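Local structure of exodeoxyribonuclease 10 (4FZX) at residues 2-7 / 20-25; 78-83 / 97-102; 112-117 / 141-146. The protein removes nucleotides from single- and double-stranded DNA in the 3' to 5' direction with magnesium as cofactor, binding single-stranded ends more tightly. All blocks are in the same frame, centred on the assembly; numbering follows the deposited sequence.

How the contacts relate
From the N terminus, contact 1 closes the short turn between strands 2-9 and 16-25. Contact 2 then closes the loop that holds helix 82-88, setting strand 95-98 beside strand 76-79. Contact 3 closes the longer excursion between helix 114-120 and helix 136-154. The three follow in series; none nests in or crosses another. Contacts 1 and 2 share one sheet, because the backbone of Arg3 and Ile5 pairs with Val78. Contacts 1 and 3 meet where Ala144 packs on Val22, Val24 and Ile4, laying helix 136-154 on the sheet. Contacts 2 and 3 meet at His80, whose NE2 is hydrogen-bonded to the carbonyl O of Tyr112, next to the DNA.

Contact 1 of 3, residues 2-7 / 20-25; sequences LRIIDT and ASVDVI. With NA (sodium ion), chain G; NA (sodium ion), chain E.
Arg3 and Asp23 make a buried, side-on salt bridge between adjacent strands: NE of Arg3 meets OD1 of Asp23 at 2.8 Å, and NH2 of Arg3 meets OD2 of Asp23 at 3.0 Å. Both bonds are almost straight and reach the oxygens on their syn sides. The guanidinium and carboxylate planes are only 15° apart, and two bonds, one to each oxygen, restrict rotation of both groups. CG of Arg3 stands anti to the backbone N (chi1 -179°), and the bend at chi3 (-68°) brings NE beside OD1. Each charge has further support: Asn31 ND2 is hydrogen-bonded to OD2 of Asp23, and NH1 of Arg3 to the carbonyl O of Tyr71. The pair sits at a non-hydrogen-bonded position of an antiparallel beta hairpin, strands 2-9 and 16-25, in the RNase H-like sheet of this DEDDh exonuclease. Leu2-Val24 and Ile4-Val22 are the hydrogen-bonded pairs flanking it. On the other face, covered by helix 136-154, CD1 of Ile4 presses on CG2 of Val24 at a tight 3.5 Å, and CB of Ile4 lies 3.8 Å from CG2 of Val22. Asp6 shares that face and pairs with Ala20 through two backbone bonds. Its carboxylate bridges two sodium ions, OD1 of Asp6 at 2.4 Å from the sodium of chain E and OD2 of Asp6 at 2.9 Å from the sodium of chain G; Glu8, Asp139 and DNA phosphate also bind metal here.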
loop_
_atom_site.group_PDB
_atom_site.type_symbol
_atom_site.label_atom_id
_atom_site.label_comp_id
_atom_site.label_asym_id
_atom_site.label_seq_id
_atom_site.Cartn_x
_atom_site.Cartn_y
_atom_site.Cartn_z
ATOM N N LEU C 2 -18.908 -28.150 1.897
ATOM C CA LEU C 2 -19.308 -27.014 1.093
ATOM C C LEU C 2 -20.218 -27.472 -0.033
ATOM O O LEU C 2 -19.956 -28.490 -0.679
ATOM C CB LEU C 2 -18.068 -26.329 0.539
ATOM C CG LEU C 2 -17.057 -26.049 1.651
ATOM C CD1 LEU C 2 -15.673 -26.559 1.278
ATOM C CD2 LEU C 2 -17.033 -24.567 1.950
ATOM N N ARG C 3 -21.332 -26.780 -0.204
ATOM C CA ARG C 3 -22.249 -27.117 -1.274
ATOM C C ARG C 3 -22.041 -26.193 -2.475
ATOM O O ARG C 3 -22.207 -24.983 -2.371
ATOM C CB ARG C 3 -23.686 -27.050 -0.789
ATOM C CG ARG C 3 -24.701 -27.409 -1.836
ATOM C CD ARG C 3 -25.974 -27.870 -1.192
ATOM N NE ARG C 3 -25.770 -29.151 -0.527
ATOM C CZ ARG C 3 -26.622 -29.696 0.333
ATOM N NH1 ARG C 3 -27.752 -29.065 0.657
ATOM N NH2 ARG C 3 -26.354 -30.891 0.852
ATOM N N ILE C 4 -21.582 -26.768 -3.579
ATOM C CA ILE C 4 -21.375 -26.008 -4.791
ATOM C C ILE C 4 -22.699 -25.946 -5.522
ATOM O O ILE C 4 -23.384 -26.958 -5.632
ATOM C CB ILE C 4 -20.300 -26.669 -5.711
ATOM C CG1 ILE C 4 -18.908 -26.538 -5.088
ATOM C CG2 ILE C 4 -20.333 -26.049 -7.123
ATOM C CD1 ILE C 4 -18.785 -27.200 -3.708
ATOM N N ILE C 5 -23.081 -24.741 -5.946
ATOM C CA ILE C 5 -24.361 -24.489 -6.611
ATOM C C ILE C 5 -24.111 -23.898 -7.998
ATOM O O ILE C 5 -23.247 -23.036 -8.167
ATOM C CB ILE C 5 -25.228 -23.452 -5.821
ATOM C CG1 ILE C 5 -25.858 -24.089 -4.594
ATOM C CG2 ILE C 5 -26.378 -22.923 -6.706
ATOM C CD1 ILE C 5 -27.323 -24.432 -4.797
ATOM N N ASP C 6 -24.919 -24.310 -8.971
ATOM C CA ASP C 6 -24.988 -23.609 -10.246
ATOM C C ASP C 6 -26.418 -23.521 -10.755
ATOM O O ASP C 6 -27.226 -24.424 -10.537
ATOM C CB ASP C 6 -24.091 -24.270 -11.300
ATOM C CG ASP C 6 -24.035 -23.474 -12.609
ATOM O OD1 ASP C 6 -23.354 -22.432 -12.655
ATOM O OD2 ASP C 6 -24.660 -23.896 -13.598
ATOM N N THR C 7 -26.674 -22.462 -11.516
ATOM C CA THR C 7 -28.001 -22.108 -11.990
ATOM C C THR C 7 -27.874 -21.676 -13.462
ATOM O O THR C 7 -27.108 -20.790 -13.777
ATOM C CB THR C 7 -28.538 -20.888 -11.184
ATOM O OG1 THR C 7 -28.761 -21.274 -9.822
ATOM C CG2 THR C 7 -29.814 -20.401 -11.758
ATOM N N ALA C 20 -28.480 -27.034 -9.894
ATOM C CA ALA C 20 -27.763 -28.245 -9.521
ATOM C C ALA C 20 -26.791 -27.943 -8.387
ATOM O O ALA C 20 -26.445 -26.775 -8.154
ATOM C CB ALA C 20 -27.013 -28.793 -10.717
ATOM N N SER C 21 -26.326 -28.995 -7.708
ATOM C CA SER C 21 -25.261 -28.858 -6.717
ATOM C C SER C 21 -24.444 -30.140 -6.528
ATOM O O SER C 21 -24.912 -31.243 -6.815
ATOM C CB SER C 21 -25.821 -28.383 -5.361
ATOM O OG SER C 21 -26.523 -29.415 -4.694
ATOM N N VAL C 22 -23.221 -29.981 -6.029
ATOM C CA VAL C 22 -22.482 -31.089 -5.454
ATOM C C VAL C 22 -21.922 -30.655 -4.109
ATOM O O VAL C 22 -21.836 -29.452 -3.813
ATOM C CB VAL C 22 -21.328 -31.522 -6.365
ATOM C CG1 VAL C 22 -21.861 -32.233 -7.600
ATOM C CG2 VAL C 22 -20.479 -30.307 -6.757
ATOM N N ASP C 23 -21.535 -31.624 -3.289
ATOM C CA ASP C 23 -20.919 -31.298 -2.013
ATOM C C ASP C 23 -19.456 -31.664 -2.076
ATOM O O ASP C 23 -19.079 -32.681 -2.682
ATOM C CB ASP C 23 -21.625 -32.034 -0.858
ATOM C CG ASP C 23 -23.086 -31.615 -0.692
ATOM O OD1 ASP C 23 -23.477 -30.551 -1.210
ATOM O OD2 ASP C 23 -23.868 -32.377 -0.080
ATOM N N VAL C 24 -18.617 -30.805 -1.512
ATOM C CA VAL C 24 -17.212 -31.131 -1.322
ATOM C C VAL C 24 -16.964 -31.451 0.148
ATOM O O VAL C 24 -17.233 -30.632 1.022
ATOM C CB VAL C 24 -16.280 -29.985 -1.803
ATOM C CG1 VAL C 24 -14.819 -30.306 -1.484
ATOM C CG2 VAL C 24 -16.457 -29.743 -3.315
ATOM N N ILE C 25 -16.578 -32.694 0.408
ATOM C CA ILE C 25 -16.312 -33.186 1.764
ATOM C C ILE C 25 -14.956 -33.890 1.725
ATOM O O ILE C 25 -14.785 -34.856 0.992
ATOM C CB ILE C 25 -17.394 -34.228 2.221
ATOM C CG1 ILE C 25 -18.815 -33.717 1.926
ATOM C CG2 ILE C 25 -17.223 -34.581 3.717
ATOM C CD1 ILE C 25 -19.946 -34.589 2.486
HETATM NA NA NA G . -23.137 -22.522 -15.647
HETATM NA NA NA E . -22.942 -20.070 -12.991
HETATM O O HOH W 1 -25.003 -19.812 -12.404
HETATM O O HOH W 2 -20.747 -21.083 -13.707
HETATM O O HOH W 3 -22.191 -19.156 -10.975
HETATM O O HOH W 4 -23.371 -21.584 -18.061
#

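Contact 2 of 3, residues 78-83 / 97-102; sequences VAHNAS and ICTMKL. With nucleotides of chain A.
The His80 ring carries CB of Met100, a selenomethionine, over one face, 3.8 Å above the plane and offset toward the rim, a CH-pi contact. At the edge, ND1 of His80 is hydrogen-bonded to OG1 of Thr99 at 3.0 Å, with O3' of DG15 of chain A also near the ring plane; NE2 is hydrogen-bonded to the carbonyl O of Tyr112. The amide of Asn81 turns to the DNA, ND2 donating to O4' of DA16 of chain A at 2.9 Å. These groups stand at the C-terminal ends of two parallel strands, 76-79 and 95-98, of a beta-alpha-beta unit whose helix is 82-88. Backbone bonds from Ala79 N to Ile97 O and from Thr99 N to Ala79 O continue the pairing to where helix 99-106 starts. Farther back along the strands, CG1 of Val78 rests 3.7 Å from CG2 of Thr99, and CG2 of Val78 lies 4.0 Å from CB of Ile97. Cys98 is the N-cap of helix 99-106. With SG anti to its backbone N (chi1 -176°), the sulfur takes two N-H groups: Cys98 SG accepts from Ala82 N at 3.4 Å and, as the capping bond, from Lys101 N at 3.6 Å.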
loop_
_atom_site.group_PDB
_atom_site.type_symbol
_atom_site.label_atom_id
_atom_site.label_comp_id
_atom_site.label_asym_id
_atom_site.label_seq_id
_atom_site.Cartn_x
_atom_site.Cartn_y
_atom_site.Cartn_z
ATOM N N VAL C 78 -21.321 -22.373 -2.422
ATOM C CA VAL C 78 -20.181 -21.949 -3.221
ATOM C C VAL C 78 -20.660 -21.792 -4.675
ATOM O O VAL C 78 -21.384 -22.645 -5.196
ATOM C CB VAL C 78 -19.019 -22.993 -3.167
ATOM C CG1 VAL C 78 -17.829 -22.523 -3.993
ATOM C CG2 VAL C 78 -18.577 -23.271 -1.702
ATOM N N ALA C 79 -20.288 -20.695 -5.313
ATOM C CA ALA C 79 -20.633 -20.504 -6.707
ATOM C C ALA C 79 -19.559 -19.696 -7.386
ATOM O O ALA C 79 -18.839 -18.950 -6.729
ATOM C CB ALA C 79 -21.999 -19.819 -6.844
ATOM N N HIS C 80 -19.428 -19.864 -8.703
ATOM C CA HIS C 80 -18.482 -19.064 -9.455
ATOM C C HIS C 80 -19.094 -17.740 -9.886
ATOM O O HIS C 80 -19.938 -17.696 -10.772
ATOM C CB HIS C 80 -17.931 -19.838 -10.649
ATOM C CG HIS C 80 -16.715 -19.206 -11.255
ATOM N ND1 HIS C 80 -15.463 -19.330 -10.694
ATOM C CD2 HIS C 80 -16.586 -18.317 -12.271
ATOM C CE1 HIS C 80 -14.603 -18.602 -11.383
ATOM N NE2 HIS C 80 -15.264 -17.957 -12.328
ATOM N N ASN C 81 -18.640 -16.654 -9.271
ATOM C CA ASN C 81 -19.399 -15.390 -9.250
ATOM C C ASN C 81 -20.719 -15.501 -8.490
ATOM O O ASN C 81 -21.800 -15.373 -9.073
ATOM C CB ASN C 81 -19.652 -14.841 -10.653
ATOM C CG ASN C 81 -19.984 -13.334 -10.639
ATOM O OD1 ASN C 81 -19.721 -12.641 -9.654
ATOM N ND2 ASN C 81 -20.552 -12.837 -11.721
ATOM N N ALA C 82 -20.611 -15.748 -7.190
ATOM C CA ALA C 82 -21.754 -16.083 -6.343
ATOM C C ALA C 82 -22.754 -14.924 -6.252
ATOM O O ALA C 82 -23.920 -15.129 -5.981
ATOM C CB ALA C 82 -21.264 -16.477 -4.956
ATOM N N SER C 83 -22.256 -13.708 -6.410
ATOM C CA SER C 83 -23.075 -12.515 -6.667
ATOM C C SER C 83 -24.276 -12.817 -7.567
ATOM O O SER C 83 -25.408 -12.380 -7.307
ATOM C CB SER C 83 -22.191 -11.475 -7.364
ATOM O OG SER C 83 -22.674 -10.178 -7.159
ATOM N N ILE C 97 -19.694 -18.408 -0.718
ATOM C CA ILE C 97 -18.296 -18.337 -1.095
ATOM C C ILE C 97 -18.199 -18.209 -2.613
ATOM O O ILE C 97 -18.908 -18.903 -3.356
ATOM C CB ILE C 97 -17.533 -19.563 -0.599
ATOM C CG1 ILE C 97 -17.363 -19.483 0.926
ATOM C CG2 ILE C 97 -16.184 -19.681 -1.285
ATOM C CD1 ILE C 97 -17.011 -20.820 1.589
ATOM N N CYS C 98 -17.398 -17.251 -3.069
ATOM C CA CYS C 98 -17.229 -17.032 -4.500
ATOM C C CYS C 98 -15.866 -17.522 -4.989
ATOM O O CYS C 98 -14.844 -17.011 -4.569
ATOM C CB CYS C 98 -17.402 -15.554 -4.832
ATOM S SG CYS C 98 -17.328 -15.228 -6.600
ATOM N N THR C 99 -15.852 -18.524 -5.864
ATOM C CA THR C 99 -14.585 -19.031 -6.396
ATOM C C THR C 99 -13.922 -18.070 -7.369
ATOM O O THR C 99 -12.714 -18.141 -7.597
ATOM C CB THR C 99 -14.718 -20.402 -7.046
ATOM O OG1 THR C 99 -15.816 -20.409 -7.971
ATOM C CG2 THR C 99 -14.899 -21.481 -5.988
HETATM N N MSE C 100 -14.693 -17.126 -7.885
HETATM C CA MSE C 100 -14.136 -16.104 -8.755
HETATM C C MSE C 100 -13.278 -15.132 -7.973
HETATM O O MSE C 100 -12.140 -14.850 -8.343
HETATM C CB MSE C 100 -15.245 -15.349 -9.489
HETATM C CG MSE C 100 -14.713 -14.410 -10.550
HETATM SE SE MSE C 100 -16.121 -13.255 -11.271
HETATM C CE MSE C 100 -16.907 -14.561 -12.454
ATOM N N LYS C 101 -13.837 -14.604 -6.897
ATOM C CA LYS C 101 -13.082 -13.751 -6.009
ATOM C C LYS C 101 -11.877 -14.506 -5.488
ATOM O O LYS C 101 -10.800 -13.941 -5.362
ATOM C CB LYS C 101 -13.952 -13.281 -4.845
ATOM C CG LYS C 101 -14.968 -12.227 -5.241
ATOM C CD LYS C 101 -15.978 -11.975 -4.139
ATOM C CE LYS C 101 -16.591 -10.595 -4.268
ATOM N NZ LYS C 101 -15.735 -9.537 -3.635
ATOM N N LEU C 102 -12.068 -15.772 -5.135
ATOM C CA LEU C 102 -10.955 -16.546 -4.599
ATOM C C LEU C 102 -9.827 -16.692 -5.625
ATOM O O LEU C 102 -8.655 -16.501 -5.305
ATOM C CB LEU C 102 -11.421 -17.918 -4.111
ATOM C CG LEU C 102 -12.387 -17.922 -2.922
ATOM C CD1 LEU C 102 -12.795 -19.341 -2.543
ATOM C CD2 LEU C 102 -11.784 -17.188 -1.729
ATOM P P DG A 15 -14.411 -12.192 -18.608
ATOM O OP1 DG A 15 -13.388 -13.230 -18.808
ATOM O OP2 DG A 15 -15.218 -11.745 -19.764
ATOM O "O5'" DG A 15 -15.407 -12.701 -17.466
ATOM C "C5'" DG A 15 -14.882 -13.251 -16.266
ATOM C "C4'" DG A 15 -15.976 -13.384 -15.225
ATOM O "O4'" DG A 15 -16.384 -12.077 -14.741
ATOM C "C3'" DG A 15 -17.249 -14.052 -15.721
ATOM O "O3'" DG A 15 -17.131 -15.437 -15.484
ATOM C "C2'" DG A 15 -18.322 -13.441 -14.831
ATOM C "C1'" DG A 15 -17.781 -12.046 -14.534
ATOM N N9 DG A 15 -18.301 -11.040 -15.445
ATOM C C8 DG A 15 -18.007 -10.926 -16.779
ATOM N N7 DG A 15 -18.589 -9.899 -17.342
ATOM C C5 DG A 15 -19.296 -9.296 -16.310
ATOM C C6 DG A 15 -20.121 -8.154 -16.344
ATOM O O6 DG A 15 -20.359 -7.430 -17.325
ATOM N N1 DG A 15 -20.679 -7.874 -15.091
ATOM C C2 DG A 15 -20.441 -8.630 -13.946
ATOM N N2 DG A 15 -21.083 -8.240 -12.823
ATOM N N3 DG A 15 -19.667 -9.722 -13.924
ATOM C C4 DG A 15 -19.131 -9.983 -15.136
ATOM P P DA A 16 -18.095 -16.444 -16.230
ATOM O OP1 DA A 16 -17.690 -17.771 -15.723
ATOM O OP2 DA A 16 -18.117 -16.107 -17.682
ATOM O "O5'" DA A 16 -19.540 -16.112 -15.613
ATOM C "C5'" DA A 16 -19.830 -16.382 -14.257
ATOM C "C4'" DA A 16 -21.301 -16.095 -13.968
ATOM O "O4'" DA A 16 -21.481 -14.656 -13.842
ATOM C "C3'" DA A 16 -22.271 -16.531 -15.073
ATOM O "O3'" DA A 16 -22.742 -17.880 -14.831
ATOM C "C2'" DA A 16 -23.396 -15.495 -14.961
ATOM C "C1'" DA A 16 -22.646 -14.248 -14.508
ATOM N N9 DA A 16 -22.283 -13.412 -15.628
ATOM C C8 DA A 16 -21.633 -13.780 -16.759
ATOM N N7 DA A 16 -21.533 -12.819 -17.641
ATOM C C5 DA A 16 -22.155 -11.754 -17.033
ATOM C C6 DA A 16 -22.399 -10.446 -17.468
ATOM N N6 DA A 16 -21.996 -9.974 -18.651
ATOM N N1 DA A 16 -23.091 -9.647 -16.640
ATOM C C2 DA A 16 -23.504 -10.138 -15.457
ATOM N N3 DA A 16 -23.344 -11.360 -14.943
ATOM C C4 DA A 16 -22.645 -12.112 -15.801
#

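Contact 3 of 3, residues 112-117 / 141-146; sequences YSNMAL and YITAAL. With nucleotides of chain A.
Ile142 meets the first turn of helix 114-120 with its CG2 branch, which lies 3.7 Å from ND2 of Asn114; the two side chains cross obliquely. One residue on, Thr143 crosses Asn114 at about a right angle, and OG1 of Thr143 receives a weak hydrogen bond from ND2 of Asn114 at 3.1 Å, bent to 129° at the hydrogen. The stronger partner of this hydroxyl is the carbonyl O of Asp139, one turn back on helix 136-154, in a residue that binds metal. Further along, Leu146 sends CD2 to within 4.1 Å of CG of Leu117, adding an apolar patch to the polar one. His80 and Ala103 also pack on Leu117, and Thr99 on Leu146. The contact thus joins helix 114-120 to the long helix 136-154 of this RNase H-like fold.

Another side of 112-117 faces the DNA. Ser113 is the N-cap, its OG accepting from Ala116 N at 3.3 Å. Next to it, Asn114 N donates to OP1 of DA16 of chain A at 2.9 Å, nearly straight at 166°. CG of Asn114 stands anti to that nitrogen (chi1 -160°), leading the amide toward Thr143. The Tyr112 ring lies by the sugars, CE2 of Tyr112 3.4 Å from O4' of DG15 of chain A and OH of Tyr112 3.3 Å from O4' of DC14 of chain A. An alanine at Tyr112 would probably leave these two sugars without their aromatic neighbour and Arg104 without its cation-pi partner. With the phosphate at the N-terminal end of helix 114-120, the helix dipole is likely to add to its binding, while the Asn114 side chain links this turn to the helix that bears Asp139.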
loop_
_atom_site.group_PDB
_atom_site.type_symbol
_atom_site.label_atom_id
_atom_site.label_comp_id
_atom_site.label_asym_id
_atom_site.label_seq_id
_atom_site.Cartn_x
_atom_site.Cartn_y
_atom_site.Cartn_z
ATOM N N TYR C 112 -10.491 -15.342 -15.321
ATOM C CA TYR C 112 -11.287 -15.761 -14.175
ATOM C C TYR C 112 -12.739 -16.130 -14.469
ATOM O O TYR C 112 -13.561 -16.254 -13.540
ATOM C CB TYR C 112 -11.168 -14.767 -13.012
ATOM C CG TYR C 112 -11.610 -13.348 -13.315
ATOM C CD1 TYR C 112 -10.703 -12.393 -13.777
ATOM C CD2 TYR C 112 -12.911 -12.939 -13.059
ATOM C CE1 TYR C 112 -11.097 -11.077 -14.025
ATOM C CE2 TYR C 112 -13.307 -11.619 -13.261
ATOM C CZ TYR C 112 -12.411 -10.705 -13.793
ATOM O OH TYR C 112 -12.815 -9.393 -13.989
ATOM N N SER C 113 -13.033 -16.425 -15.736
ATOM C CA SER C 113 -14.237 -17.175 -16.051
ATOM C C SER C 113 -14.089 -18.627 -15.600
ATOM O O SER C 113 -12.976 -19.118 -15.444
ATOM C CB SER C 113 -14.563 -17.108 -17.542
ATOM O OG SER C 113 -13.692 -17.931 -18.280
ATOM N N ASN C 114 -15.215 -19.307 -15.406
ATOM C CA ASN C 114 -15.209 -20.668 -14.865
ATOM C C ASN C 114 -14.372 -21.630 -15.717
ATOM O O ASN C 114 -13.500 -22.329 -15.191
ATOM C CB ASN C 114 -16.650 -21.196 -14.682
ATOM C CG ASN C 114 -16.744 -22.369 -13.688
ATOM O OD1 ASN C 114 -16.015 -22.436 -12.706
ATOM N ND2 ASN C 114 -17.703 -23.251 -13.916
HETATM N N MSE C 115 -14.615 -21.644 -17.030
HETATM C CA MSE C 115 -13.906 -22.579 -17.908
HETATM C C MSE C 115 -12.468 -22.162 -18.196
HETATM O O MSE C 115 -11.583 -23.016 -18.320
HETATM C CB MSE C 115 -14.652 -22.827 -19.215
HETATM C CG MSE C 115 -14.025 -23.969 -20.069
HETATM SE SE MSE C 115 -13.978 -25.715 -19.126
HETATM C CE MSE C 115 -12.927 -26.761 -20.414
ATOM N N ALA C 116 -12.217 -20.858 -18.267
ATOM C CA ALA C 116 -10.843 -20.390 -18.419
ATOM C C ALA C 116 -9.960 -20.845 -17.247
ATOM O O ALA C 116 -8.835 -21.282 -17.449
ATOM C CB ALA C 116 -10.804 -18.897 -18.568
ATOM N N LEU C 117 -10.486 -20.750 -16.028
ATOM C CA LEU C 117 -9.772 -21.208 -14.845
ATOM C C LEU C 117 -9.534 -22.712 -14.945
ATOM O O LEU C 117 -8.420 -23.187 -14.771
ATOM C CB LEU C 117 -10.598 -20.919 -13.587
ATOM C CG LEU C 117 -10.292 -19.775 -12.617
ATOM C CD1 LEU C 117 -8.914 -19.126 -12.791
ATOM C CD2 LEU C 117 -11.411 -18.748 -12.595
ATOM N N TYR C 141 -19.459 -29.602 -11.271
ATOM C CA TYR C 141 -18.252 -30.428 -11.212
ATOM C C TYR C 141 -16.992 -29.646 -11.550
ATOM O O TYR C 141 -15.935 -29.863 -10.950
ATOM C CB TYR C 141 -18.390 -31.652 -12.124
ATOM C CG TYR C 141 -19.114 -32.785 -11.449
ATOM C CD1 TYR C 141 -18.434 -33.657 -10.605
ATOM C CD2 TYR C 141 -20.499 -32.899 -11.535
ATOM C CE1 TYR C 141 -19.091 -34.674 -9.937
ATOM C CE2 TYR C 141 -21.175 -33.902 -10.847
ATOM C CZ TYR C 141 -20.453 -34.797 -10.061
ATOM O OH TYR C 141 -21.101 -35.801 -9.379
ATOM N N ILE C 142 -17.119 -28.708 -12.483
ATOM C CA ILE C 142 -16.012 -27.830 -12.845
ATOM C C ILE C 142 -15.656 -26.931 -11.661
ATOM O O ILE C 142 -14.505 -26.851 -11.250
ATOM C CB ILE C 142 -16.380 -26.930 -14.055
ATOM C CG1 ILE C 142 -16.717 -27.779 -15.288
ATOM C CG2 ILE C 142 -15.256 -25.949 -14.347
ATOM C CD1 ILE C 142 -15.679 -28.824 -15.636
ATOM N N THR C 143 -16.671 -26.309 -11.078
ATOM C CA THR C 143 -16.460 -25.350 -10.009
ATOM C C THR C 143 -15.972 -26.053 -8.746
ATOM O O THR C 143 -15.027 -25.597 -8.112
ATOM C CB THR C 143 -17.732 -24.547 -9.741
ATOM O OG1 THR C 143 -18.140 -23.919 -10.961
ATOM C CG2 THR C 143 -17.515 -23.472 -8.660
ATOM N N ALA C 144 -16.518 -27.235 -8.475
ATOM C CA ALA C 144 -16.054 -28.039 -7.349
ATOM C C ALA C 144 -14.584 -28.406 -7.523
ATOM O O ALA C 144 -13.782 -28.244 -6.596
ATOM C CB ALA C 144 -16.910 -29.301 -7.191
ATOM N N ALA C 145 -14.219 -28.879 -8.715
ATOM C CA ALA C 145 -12.804 -29.163 -8.998
ATOM C C ALA C 145 -11.942 -27.920 -8.786
ATOM O O ALA C 145 -10.850 -27.993 -8.229
ATOM C CB ALA C 145 -12.622 -29.717 -10.432
ATOM N N LEU C 146 -12.439 -26.773 -9.230
ATOM C CA LEU C 146 -11.735 -25.523 -9.024
ATOM C C LEU C 146 -11.595 -25.179 -7.537
ATOM O O LEU C 146 -10.555 -24.694 -7.105
ATOM C CB LEU C 146 -12.444 -24.390 -9.760
ATOM C CG LEU C 146 -11.926 -22.986 -9.456
ATOM C CD1 LEU C 146 -10.430 -22.846 -9.813
ATOM C CD2 LEU C 146 -12.778 -21.923 -10.156
ATOM P P DG A 15 -14.411 -12.192 -18.608
ATOM O OP1 DG A 15 -13.388 -13.230 -18.808
ATOM O OP2 DG A 15 -15.218 -11.745 -19.764
ATOM O "O5'" DG A 15 -15.407 -12.701 -17.466
ATOM C "C5'" DG A 15 -14.882 -13.251 -16.266
ATOM C "C4'" DG A 15 -15.976 -13.384 -15.225
ATOM O "O4'" DG A 15 -16.384 -12.077 -14.741
ATOM C "C3'" DG A 15 -17.249 -14.052 -15.721
ATOM O "O3'" DG A 15 -17.131 -15.437 -15.484
ATOM C "C2'" DG A 15 -18.322 -13.441 -14.831
ATOM C "C1'" DG A 15 -17.781 -12.046 -14.534
ATOM N N9 DG A 15 -18.301 -11.040 -15.445
ATOM C C8 DG A 15 -18.007 -10.926 -16.779
ATOM N N7 DG A 15 -18.589 -9.899 -17.342
ATOM C C5 DG A 15 -19.296 -9.296 -16.310
ATOM C C6 DG A 15 -20.121 -8.154 -16.344
ATOM O O6 DG A 15 -20.359 -7.430 -17.325
ATOM N N1 DG A 15 -20.679 -7.874 -15.091
ATOM C C2 DG A 15 -20.441 -8.630 -13.946
ATOM N N2 DG A 15 -21.083 -8.240 -12.823
ATOM N N3 DG A 15 -19.667 -9.722 -13.924
ATOM C C4 DG A 15 -19.131 -9.983 -15.136
ATOM P P DA A 16 -18.095 -16.444 -16.230
ATOM O OP1 DA A 16 -17.690 -17.771 -15.723
ATOM O OP2 DA A 16 -18.117 -16.107 -17.682
ATOM O "O5'" DA A 16 -19.540 -16.112 -15.613
ATOM C "C5'" DA A 16 -19.830 -16.382 -14.257
ATOM C "C4'" DA A 16 -21.301 -16.095 -13.968
ATOM O "O4'" DA A 16 -21.481 -14.656 -13.842
ATOM C "C3'" DA A 16 -22.271 -16.531 -15.073
ATOM O "O3'" DA A 16 -22.742 -17.880 -14.831
ATOM C "C2'" DA A 16 -23.396 -15.495 -14.961
ATOM C "C1'" DA A 16 -22.646 -14.248 -14.508
ATOM N N9 DA A 16 -22.283 -13.412 -15.628
ATOM C C8 DA A 16 -21.633 -13.780 -16.759
ATOM N N7 DA A 16 -21.533 -12.819 -17.641
ATOM C C5 DA A 16 -22.155 -11.754 -17.033
ATOM C C6 DA A 16 -22.399 -10.446 -17.468
ATOM N N6 DA A 16 -21.996 -9.974 -18.651
ATOM N N1 DA A 16 -23.091 -9.647 -16.640
ATOM C C2 DA A 16 -23.504 -10.138 -15.457
ATOM N N3 DA A 16 -23.344 -11.360 -14.943
ATOM C C4 DA A 16 -22.645 -12.112 -15.801
ATOM P P DC A 14 -11.864 -7.267 -20.777
ATOM O OP1 DC A 14 -10.614 -7.927 -21.223
ATOM O OP2 DC A 14 -12.913 -6.874 -21.746
ATOM O "O5'" DC A 14 -12.567 -8.175 -19.649
ATOM C "C5'" DC A 14 -12.122 -8.092 -18.307
ATOM C "C4'" DC A 14 -13.114 -8.725 -17.349
ATOM O "O4'" DC A 14 -13.816 -7.693 -16.624
ATOM C "C3'" DC A 14 -14.181 -9.620 -17.959
ATOM O "O3'" DC A 14 -13.663 -10.952 -17.940
ATOM C "C2'" DC A 14 -15.329 -9.492 -16.967
ATOM C "C1'" DC A 14 -15.088 -8.160 -16.261
ATOM N N1 DC A 14 -16.050 -7.111 -16.645
ATOM C C2 DC A 14 -16.938 -6.633 -15.689
ATOM O O2 DC A 14 -16.896 -7.109 -14.549
ATOM N N3 DC A 14 -17.809 -5.660 -16.037
ATOM C C4 DC A 14 -17.780 -5.156 -17.274
ATOM N N4 DC A 14 -18.660 -4.182 -17.564
ATOM C C5 DC A 14 -16.876 -5.646 -18.269
ATOM C C6 DC A 14 -16.036 -6.614 -17.912
#